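Local structure of capsid protein (Penaeus vannamei nodavirus, 5YKZ) at residues L40-F45 with V81-I85; I58-V64 with D96-T102; G55-L59 with S71-D75. The protein forms the viral shell, and its P-domain pairs with a second copy, probably as one of the dimeric spikes on the particle. All coordinates share one frame; numbering follows the deposited sequence.

All three contacts belong to one antiparallel sheet. Interaction 1 joins strands 38-48 and 79-88 and is largely buried. It is mostly apolar, with two backbone hydrogen bonds, and it reaches the second subunit. Interactions 2 and 3 are partly buried and share Ile58 and Leu59. Strand 58-63 pairs with strand 95-101 in interaction 2 and with strand 66-73 in interaction 3. Interaction 2 is the most regular, with six backbone bonds. Interaction 3 lies at the open end of the hairpin 58-63/66-73, away from its turn, and adds an Asx turn and a water bridge. The contacts also pack together: Leu41 on Leu97, Ile85 on Pro63, and Phe45 on Ile72 and Met74.

Interaction 1 of 3, residues L40-F45 with V81-I85; sequences LLTPAF and VSGFI
Ile85 O accepts a hydrogen bond from Leu41 N at 2.8 Å and a CA-H...O contact from Leu40 CA at 3.2 Å. The pair Leu41-Ile85 is an antiparallel hydrogen-bonded pair joining strands 38-48 and 79-88 of the sheet. The return bond runs from Ile85 N to Leu41 O at 3.0 Å. Phe84 CA also approaches Leu41 O, so both carbonyls receive one N-H and one CA-H. The regular pairing is lost at Pro43, which has no N-H to give. Its CD lies 3.2 Å from Gly83 O instead.

The side chains extend the contact. Leu41 CD1 packs on Ile85 CG2 at 3.8 Å, on the face that also meets Ile70. With CG anti to the backbone N (chi1 -166°), the Leu40 side chain bends round to bring CD1 to Phe84 CD1 at 3.9 Å. At the other end, Phe45 and Val81 pair with an antiparallel strand of the second subunit, so the sheet continues across the dimer interface. The two methyls of Val81 have different partners. CG1 packs on the Pro43 ring, while Val81 CG2 sits at the edge of the Phe45 ring, near its plane and 3.7 Å from Phe45 CE2.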
# COMPACT_ATOMS: atom_id res chain seq x y z
N LEU B 40 -4.28 -6.32 9.62
CA LEU B 40 -3.09 -5.97 8.79
C LEU B 40 -3.22 -4.53 8.37
O LEU B 40 -4.32 -4.11 7.94
CB LEU B 40 -3.12 -6.86 7.61
CG LEU B 40 -1.90 -6.95 6.81
CD1 LEU B 40 -0.71 -7.67 7.53
CD2 LEU B 40 -2.17 -7.59 5.45
N LEU B 41 -2.15 -3.78 8.42
CA LEU B 41 -2.13 -2.39 7.98
C LEU B 41 -1.23 -2.24 6.81
O LEU B 41 -0.08 -2.73 6.83
CB LEU B 41 -1.61 -1.45 9.09
CG LEU B 41 -2.05 -1.73 10.49
CD1 LEU B 41 -1.50 -0.75 11.46
CD2 LEU B 41 -3.59 -1.77 10.62
N THR B 42 -1.66 -1.56 5.73
CA THR B 42 -0.89 -1.32 4.54
C THR B 42 -0.90 0.15 4.21
O THR B 42 -1.94 0.83 4.43
CB THR B 42 -1.47 -2.16 3.37
OG1 THR B 42 -2.91 -1.83 3.19
CG2 THR B 42 -1.35 -3.59 3.64
N PRO B 43 0.18 0.70 3.68
CA PRO B 43 0.26 2.15 3.45
C PRO B 43 -0.51 2.61 2.24
O PRO B 43 -0.63 1.85 1.27
CB PRO B 43 1.77 2.37 3.22
CG PRO B 43 2.24 1.05 2.65
CD PRO B 43 1.46 0.01 3.37
N ALA B 44 -0.91 3.85 2.19
CA ALA B 44 -1.56 4.46 1.03
C ALA B 44 -1.54 5.95 1.16
O ALA B 44 -1.62 6.49 2.32
CB ALA B 44 -2.99 3.98 0.87
N PHE B 45 -1.59 6.69 0.06
CA PHE B 45 -1.84 8.12 0.12
C PHE B 45 -2.35 8.56 -1.25
O PHE B 45 -2.15 7.87 -2.27
CB PHE B 45 -0.61 8.91 0.56
CG PHE B 45 0.59 8.70 -0.31
CD1 PHE B 45 0.70 9.28 -1.53
CD2 PHE B 45 1.60 7.89 0.12
CE1 PHE B 45 1.85 9.03 -2.34
CE2 PHE B 45 2.68 7.64 -0.65
CZ PHE B 45 2.79 8.21 -1.87
N VAL B 81 7.31 2.96 -0.63
CA VAL B 81 5.96 2.93 0.02
C VAL B 81 5.74 1.47 0.27
O VAL B 81 5.30 0.75 -0.66
CB VAL B 81 4.92 3.58 -0.84
CG1 VAL B 81 3.57 3.54 -0.13
CG2 VAL B 81 5.25 5.05 -1.15
N SER B 82 6.10 0.97 1.45
CA SER B 82 6.17 -0.48 1.60
C SER B 82 6.01 -0.85 3.07
O SER B 82 5.96 0.02 3.98
CB SER B 82 7.50 -0.95 1.08
OG SER B 82 7.43 -2.36 0.82
N GLY B 83 5.98 -2.14 3.31
CA GLY B 83 5.75 -2.70 4.62
C GLY B 83 4.33 -2.90 4.96
O GLY B 83 3.47 -2.21 4.45
N PHE B 84 4.10 -3.85 5.86
CA PHE B 84 2.78 -4.11 6.34
C PHE B 84 2.88 -4.52 7.78
O PHE B 84 3.85 -5.23 8.20
CB PHE B 84 2.04 -5.18 5.50
CG PHE B 84 2.84 -6.42 5.15
CD1 PHE B 84 2.87 -7.53 5.92
CD2 PHE B 84 3.51 -6.48 3.96
CE1 PHE B 84 3.58 -8.64 5.58
CE2 PHE B 84 4.15 -7.59 3.58
CZ PHE B 84 4.25 -8.63 4.37
N ILE B 85 1.98 -4.06 8.59
CA ILE B 85 1.95 -4.26 10.05
C ILE B 85 0.87 -5.24 10.41
O ILE B 85 -0.27 -5.14 9.93
CB ILE B 85 1.71 -2.90 10.75
CG1 ILE B 85 2.94 -2.06 10.66
CG2 ILE B 85 1.30 -3.14 12.21
CD1 ILE B 85 2.74 -0.59 11.05

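Interaction 2 of 3, residues I58-V64 with D96-T102; sequences ILSATPV and DLSVVLT
Ser60 and Val100 exchange two backbone hydrogen bonds, and so do Thr62 and Ser98. This is regular antiparallel pairing of strands 58-63 and 95-101. Two end bonds carry it one residue past each strand, from Thr102 N to Ile58 O at 2.9 Å and from Val64 N to Asp96 O at 3.0 Å. CA-H...O contacts lie between the bonds, such as Ala61 CA to Ser98 O at 3.2 Å.

The apolar contacts gather on the face of Leu59, Ala61, Val99 and Leu101. Val99 has CG1 anti to the backbone N (chi1 -179°), which sends CG1 to Leu59 CD1 at 3.8 Å and leaves CG2 for Ala61 CB. Phe16 also packs on Leu59 and Ala61. Leu97 CD2 lies against Pro63 CA at 3.7 Å.

The other face carries Ser60, Thr62, Ser98 and Val100. Val100 CG1 touches Ser60 CB at 3.9 Å, and Ser98 CB lies beside Thr62 OG1. At one end, both methyls of Val64 lie on Asp96 CB, while Asp96 OD1 bonds Thr29 OG1 on strand 26-30.

The backbone thus supplies all the hydrogen bonds, and the side chains sort into a buried apolar face and a more exposed, mainly polar one.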
# COMPACT_ATOMS: atom_id res chain seq x y z
N ILE B 58 9.51 11.62 5.10
CA ILE B 58 9.92 10.30 5.50
C ILE B 58 9.23 9.92 6.76
O ILE B 58 9.49 10.53 7.83
CB ILE B 58 11.46 10.24 5.73
CG1 ILE B 58 12.26 10.74 4.50
CG2 ILE B 58 11.86 8.80 6.02
CD1 ILE B 58 13.77 10.74 4.64
N LEU B 59 8.35 8.94 6.67
CA LEU B 59 7.59 8.45 7.80
C LEU B 59 7.96 7.02 8.05
O LEU B 59 8.04 6.21 7.05
CB LEU B 59 6.10 8.61 7.53
CG LEU B 59 5.16 8.06 8.62
CD1 LEU B 59 3.90 8.85 8.70
CD2 LEU B 59 4.79 6.59 8.32
N SER B 60 8.06 6.62 9.28
CA SER B 60 8.15 5.22 9.65
C SER B 60 7.12 4.97 10.77
O SER B 60 7.02 5.80 11.67
CB SER B 60 9.54 4.92 10.17
OG SER B 60 9.76 3.56 10.36
N ALA B 61 6.45 3.84 10.70
CA ALA B 61 5.46 3.46 11.73
C ALA B 61 5.70 2.06 12.09
O ALA B 61 5.76 1.15 11.24
CB ALA B 61 4.10 3.68 11.25
N THR B 62 5.64 1.77 13.41
CA THR B 62 5.79 0.42 13.87
C THR B 62 4.78 0.24 15.01
O THR B 62 4.72 1.17 15.87
CB THR B 62 7.18 0.17 14.44
OG1 THR B 62 7.33 0.99 15.62
CG2 THR B 62 8.24 0.28 13.39
N PRO B 63 4.09 -0.88 15.13
CA PRO B 63 3.25 -1.05 16.30
C PRO B 63 4.08 -1.06 17.57
O PRO B 63 5.17 -1.61 17.59
CB PRO B 63 2.60 -2.40 16.02
CG PRO B 63 3.60 -3.15 15.20
CD PRO B 63 4.23 -2.11 14.32
N VAL B 64 3.48 -0.60 18.70
CA VAL B 64 4.17 -0.74 19.96
C VAL B 64 4.29 -2.19 20.32
O VAL B 64 5.28 -2.58 20.98
CB VAL B 64 3.55 0.13 21.06
CG1 VAL B 64 3.53 1.60 20.71
CG2 VAL B 64 2.26 -0.36 21.52
N ASP B 96 -1.84 0.91 19.56
CA ASP B 96 -0.93 2.01 19.39
C ASP B 96 0.17 1.77 18.40
O ASP B 96 0.75 0.68 18.34
CB ASP B 96 -0.25 2.39 20.73
CG ASP B 96 -1.14 2.99 21.76
OD1 ASP B 96 -2.22 3.39 21.46
OD2 ASP B 96 -0.66 3.11 22.91
N LEU B 97 0.48 2.76 17.59
CA LEU B 97 1.63 2.80 16.71
C LEU B 97 2.64 3.81 17.21
O LEU B 97 2.22 4.85 17.76
CB LEU B 97 1.24 3.17 15.28
CG LEU B 97 0.20 2.31 14.61
CD1 LEU B 97 -0.09 2.88 13.22
CD2 LEU B 97 0.62 0.89 14.50
N SER B 98 3.86 3.59 16.95
CA SER B 98 4.93 4.59 17.11
C SER B 98 5.20 5.21 15.74
O SER B 98 5.54 4.39 14.81
CB SER B 98 6.14 3.95 17.64
OG SER B 98 7.25 4.82 17.70
N VAL B 99 5.07 6.47 15.53
CA VAL B 99 5.18 7.10 14.20
C VAL B 99 6.18 8.19 14.28
O VAL B 99 6.18 9.02 15.21
CB VAL B 99 3.83 7.69 13.81
CG1 VAL B 99 3.98 8.32 12.42
CG2 VAL B 99 2.71 6.67 13.78
N VAL B 100 7.12 8.22 13.35
CA VAL B 100 8.17 9.20 13.35
C VAL B 100 8.34 9.80 11.97
O VAL B 100 8.31 9.06 10.94
CB VAL B 100 9.50 8.64 13.86
CG1 VAL B 100 9.96 7.51 13.08
CG2 VAL B 100 10.58 9.74 14.02
N LEU B 101 8.42 11.11 11.92
CA LEU B 101 8.60 11.89 10.68
C LEU B 101 9.98 12.52 10.75
O LEU B 101 10.27 13.25 11.72
CB LEU B 101 7.58 12.94 10.61
CG LEU B 101 7.15 13.63 9.39
CD1 LEU B 101 6.82 12.71 8.23
CD2 LEU B 101 5.96 14.58 9.62
N THR B 102 10.81 12.31 9.77
CA THR B 102 12.22 12.79 9.85
C THR B 102 12.26 14.29 9.78
O THR B 102 13.12 14.89 10.54
CB THR B 102 13.03 12.14 8.75
OG1 THR B 102 12.96 10.72 8.90
CG2 THR B 102 14.50 12.58 8.70

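Interaction 3 of 3, residues G55-L59 with S71-D75; sequences GIYIL and SINMD
The Tyr57 ring meets Ile72 CG2 and Met74 CG obliquely, with CE1 of Tyr57 4.0 Å from Ile72 CG2. Beyond the two segments, the ring also meets that of Phe50 at about 55°, and Tyr57 OH is bonded to Thr110 OG1. The second flat group is the amide of Asn73. Ile58 runs alongside it, pointing the same way, and lays CG1 and CD1 over one amide face, with CG1 3.6 Å from Asn73 OD1. The third is the carboxylate of Asp75. Ile56 CD1 covers one of its faces and lies 3.6 Å from Asp75 OD2, while Asp75 OD1 accepts from Thr77 N.

With CG anti to its own N (chi1 -179°), Asn73 holds its amide beside the Ile58 side chain and turns OD1 to Asp75 N. That bond, at 2.9 Å from Asp75 N to Asn73 OD1, closes an Asx turn over Asn73-Asp75.

The backbones belong to the hairpin of strands 58-63 and 66-73. Leu59 and Ile72 are a hydrogen-bonded pair, with Leu59 N to Ile72 O at 2.8 Å. Met74 N continues the pairing to Tyr57 O at 2.9 Å. Leu59 O takes Ile72 N and also a water, which bridges to Ser71 OG.

Ile58 thus covers one face of the Asn73 amide and Ile56 one face of the Asp75 carboxylate, while the Asx-turn bond fixes the amide's rotation. Tyr57 and Ile72 pack on the buried side.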
# COMPACT_ATOMS: atom_id res chain seq x y z
N GLY B 55 12.80 19.61 1.44
CA GLY B 55 12.99 18.47 2.32
C GLY B 55 12.11 17.30 1.95
O GLY B 55 11.18 17.40 1.17
N ILE B 56 12.47 16.16 2.49
CA ILE B 56 11.88 14.88 2.12
C ILE B 56 10.85 14.45 3.20
O ILE B 56 11.20 14.37 4.38
CB ILE B 56 12.93 13.86 1.95
CG1 ILE B 56 14.06 14.28 0.94
CG2 ILE B 56 12.30 12.53 1.45
CD1 ILE B 56 15.28 13.35 0.96
N TYR B 57 9.66 14.06 2.76
CA TYR B 57 8.67 13.39 3.61
C TYR B 57 9.17 11.98 3.85
O TYR B 57 9.27 11.18 2.88
CB TYR B 57 7.32 13.37 2.93
CG TYR B 57 6.23 12.77 3.79
CD1 TYR B 57 6.04 11.43 3.88
CD2 TYR B 57 5.40 13.56 4.53
CE1 TYR B 57 5.08 10.88 4.71
CE2 TYR B 57 4.40 13.06 5.32
CZ TYR B 57 4.28 11.68 5.44
OH TYR B 57 3.31 11.12 6.26
N ILE B 58 9.51 11.62 5.10
CA ILE B 58 9.92 10.30 5.50
C ILE B 58 9.23 9.92 6.76
O ILE B 58 9.49 10.53 7.83
CB ILE B 58 11.46 10.24 5.73
CG1 ILE B 58 12.26 10.74 4.50
CG2 ILE B 58 11.86 8.80 6.02
CD1 ILE B 58 13.77 10.74 4.64
N LEU B 59 8.35 8.94 6.67
CA LEU B 59 7.59 8.45 7.80
C LEU B 59 7.96 7.02 8.05
O LEU B 59 8.04 6.21 7.05
CB LEU B 59 6.10 8.61 7.53
CG LEU B 59 5.16 8.06 8.62
CD1 LEU B 59 3.90 8.85 8.70
CD2 LEU B 59 4.79 6.59 8.32
N SER B 71 6.96 1.94 5.90
CA SER B 71 7.89 2.94 5.49
C SER B 71 7.34 3.73 4.32
O SER B 71 6.96 3.13 3.28
CB SER B 71 9.21 2.31 5.04
OG SER B 71 10.02 3.25 4.41
N ILE B 72 7.27 5.04 4.45
CA ILE B 72 6.93 5.95 3.35
C ILE B 72 8.05 6.94 3.26
O ILE B 72 8.14 7.89 4.07
CB ILE B 72 5.55 6.66 3.56
CG1 ILE B 72 4.42 5.66 3.68
CG2 ILE B 72 5.35 7.63 2.45
CD1 ILE B 72 3.07 6.20 3.98
N ASN B 73 8.94 6.79 2.32
CA ASN B 73 10.12 7.63 2.10
C ASN B 73 9.99 8.19 0.70
O ASN B 73 10.13 7.44 -0.29
CB ASN B 73 11.42 6.89 2.36
CG ASN B 73 12.60 7.81 2.15
OD1 ASN B 73 12.56 8.75 1.50
ND2 ASN B 73 13.72 7.42 2.80
N MET B 74 9.70 9.47 0.58
CA MET B 74 9.48 10.10 -0.66
C MET B 74 10.80 10.67 -1.30
O MET B 74 10.74 11.47 -2.20
CB MET B 74 8.37 11.11 -0.60
CG MET B 74 7.04 10.47 -0.20
SD MET B 74 6.57 8.96 -0.97
CE MET B 74 6.39 9.55 -2.46
N ASP B 75 11.93 10.25 -0.87
CA ASP B 75 13.23 10.67 -1.48
C ASP B 75 13.15 10.39 -2.98
O ASP B 75 12.95 9.24 -3.37
CB ASP B 75 14.35 9.92 -0.85
CG ASP B 75 15.77 10.38 -1.26
OD1 ASP B 75 15.91 10.78 -2.44
OD2 ASP B 75 16.64 10.26 -0.41
O HOH W 1 10.55 5.38 6.02